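Local coordinates for PPC domain-containing protein (Archaeoglobus fulgidus, PDB 2H6L) that is of unknown function but binds zinc through histidine side chains and belongs to the plant and prokaryote conserved (PPC) domain family, at residues 45-50 against 109-114. Residues are numbered along the deposited sequence; the frame is centred on the assembly and turned at random.
Sequences AVRSAV and EVFACE
Within the antiparallel sheet of the PPC domain, the start of strand 45-55 pairs with the end of strand 99-110, where the chain turns at 111-112 into strand 113-119. The evidence for a classic beta bulge is at A45, whose carbonyl oxygen accepts two bonds. F111 N gives one at 3.1 Å; A112 N gives the other at 3.2 Å, more nearly straight (171°). In return, A45 N donates to A112 O at 2.8 Å, nearly along the C=O axis. Two residues thus face one, and the register slips by one before V46 pairs with V110. Next along, R47 N donates to E109 O at 2.9 Å.

Packing is tight beneath this ladder. The CB of V46 sits 3.2 Å from E109 O, and the V46 side chain also packs on L70, I72 and A108; V110, diverging from V46, packs on L22 and Q25 of helix 22-33. On the bulge, F111 carries CG anti to the backbone N (chi1 178°): CB points toward 45-50, while the ring leads away from it. The CG of R47 approaches the ring edge, and Q56 of the second subunit packs on A45, R47 and F111.

The looser, partly exposed side belongs to R47, S48 and E109. S48 OG lies 3.6 Å from E109 CB. A bend at chi3 carries R47 across the extended E109 chain, and NH1 reaches E109 OE2 at 2.8 Å. Guanidinium and carboxylate planes stand 78° apart, and the one hydrogen bond within this salt bridge is bent and weak. The chemistry therefore implies that the backbone bonds fix the bulge and its register, whereas the ion pair, lacking two-pronged geometry, is consistent with largely electrostatic attraction on the partly exposed side.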
loop_
_atom_site.group_PDB
_atom_site.type_symbol
_atom_site.label_atom_id
_atom_site.label_comp_id
_atom_site.label_asym_id
_atom_site.label_seq_id
_atom_site.Cartn_x
_atom_site.Cartn_y
_atom_site.Cartn_z
ATOM N N ALA A 45 5.373 12.847 -5.003
ATOM C CA ALA A 45 4.829 14.100 -4.504
ATOM C C ALA A 45 3.975 14.766 -5.573
ATOM O O ALA A 45 4.176 14.544 -6.764
ATOM C CB ALA A 45 5.962 15.033 -4.080
ATOM N N VAL A 46 3.035 15.592 -5.128
ATOM C CA VAL A 46 2.129 16.305 -6.021
ATOM C C VAL A 46 2.149 17.795 -5.708
ATOM O O VAL A 46 2.483 18.198 -4.595
ATOM C CB VAL A 46 0.673 15.795 -5.868
ATOM C CG1 VAL A 46 0.602 14.303 -6.170
ATOM C CG2 VAL A 46 0.175 16.071 -4.467
ATOM N N ARG A 47 1.777 18.606 -6.693
ATOM C CA ARG A 47 1.738 20.059 -6.532
ATOM C C ARG A 47 0.381 20.516 -5.999
ATOM O O ARG A 47 0.248 21.613 -5.456
ATOM C CB ARG A 47 2.026 20.732 -7.876
ATOM C CG ARG A 47 3.295 20.214 -8.563
ATOM C CD ARG A 47 3.623 21.074 -9.780
ATOM N NE ARG A 47 3.958 22.444 -9.396
ATOM C CZ ARG A 47 3.793 23.503 -10.183
ATOM N NH1 ARG A 47 3.292 23.353 -11.404
ATOM N NH2 ARG A 47 4.128 24.713 -9.748
ATOM N N SER A 48 -0.629 19.670 -6.164
ATOM C CA SER A 48 -1.971 19.982 -5.680
ATOM C C SER A 48 -2.840 18.756 -5.875
ATOM O O SER A 48 -2.416 17.781 -6.485
ATOM C CB SER A 48 -2.571 21.149 -6.461
ATOM O OG SER A 48 -2.771 20.784 -7.817
ATOM N N ALA A 49 -4.071 18.809 -5.384
ATOM C CA ALA A 49 -4.931 17.656 -5.531
ATOM C C ALA A 49 -6.363 17.921 -5.134
ATOM O O ALA A 49 -6.686 18.945 -4.531
ATOM C CB ALA A 49 -4.376 16.504 -4.691
ATOM N N VAL A 50 -7.222 16.976 -5.497
ATOM C CA VAL A 50 -8.625 17.027 -5.137
ATOM C C VAL A 50 -8.970 15.637 -4.626
ATOM O O VAL A 50 -8.868 14.653 -5.354
ATOM C CB VAL A 50 -9.535 17.372 -6.336
ATOM C CG1 VAL A 50 -11.001 17.317 -5.896
ATOM C CG2 VAL A 50 -9.205 18.774 -6.863
ATOM N N GLU A 109 -2.063 16.990 -9.482
ATOM C CA GLU A 109 -1.071 17.478 -10.421
ATOM C C GLU A 109 0.224 16.841 -9.955
ATOM O O GLU A 109 0.595 16.965 -8.794
ATOM C CB GLU A 109 -0.962 18.992 -10.343
ATOM C CG GLU A 109 -0.125 19.600 -11.445
ATOM C CD GLU A 109 -0.084 21.110 -11.360
ATOM O OE1 GLU A 109 -1.160 21.717 -11.162
ATOM O OE2 GLU A 109 1.017 21.688 -11.495
ATOM N N VAL A 110 0.902 16.152 -10.861
ATOM C CA VAL A 110 2.149 15.485 -10.519
ATOM C C VAL A 110 3.392 16.375 -10.411
ATOM O O VAL A 110 3.600 17.283 -11.228
ATOM C CB VAL A 110 2.470 14.391 -11.546
ATOM C CG1 VAL A 110 3.860 13.826 -11.283
ATOM C CG2 VAL A 110 1.427 13.299 -11.485
ATOM N N PHE A 111 4.211 16.102 -9.394
ATOM C CA PHE A 111 5.478 16.797 -9.218
ATOM C C PHE A 111 6.488 15.742 -9.658
ATOM O O PHE A 111 7.275 15.954 -10.588
ATOM C CB PHE A 111 5.738 17.170 -7.759
ATOM C CG PHE A 111 7.071 17.845 -7.547
ATOM C CD1 PHE A 111 7.284 19.149 -7.993
ATOM C CD2 PHE A 111 8.130 17.158 -6.974
ATOM C CE1 PHE A 111 8.529 19.755 -7.875
ATOM C CE2 PHE A 111 9.389 17.753 -6.849
ATOM C CZ PHE A 111 9.590 19.055 -7.303
ATOM N N ALA A 112 6.444 14.599 -8.978
ATOM C CA ALA A 112 7.286 13.444 -9.280
ATOM C C ALA A 112 6.501 12.238 -8.779
ATOM O O ALA A 112 6.163 12.157 -7.594
ATOM C CB ALA A 112 8.633 13.538 -8.562
ATOM N N CYS A 113 6.201 11.308 -9.681
ATOM C CA CYS A 113 5.427 10.134 -9.305
ATOM C C CYS A 113 5.922 8.849 -9.951
ATOM O O CYS A 113 6.115 8.783 -11.157
ATOM C CB CYS A 113 3.955 10.355 -9.662
ATOM S SG CYS A 113 2.834 9.072 -9.060
ATOM N N GLU A 114 6.132 7.832 -9.124
ATOM C CA GLU A 114 6.593 6.533 -9.580
ATOM C C GLU A 114 5.446 5.582 -9.266
ATOM O O GLU A 114 5.078 5.385 -8.110
ATOM C CB GLU A 114 7.884 6.154 -8.839
ATOM C CG GLU A 114 8.949 7.258 -8.950
ATOM C CD GLU A 114 10.263 6.969 -8.213
ATOM O OE1 GLU A 114 10.268 6.209 -7.223
ATOM O OE2 GLU A 114 11.298 7.537 -8.621
#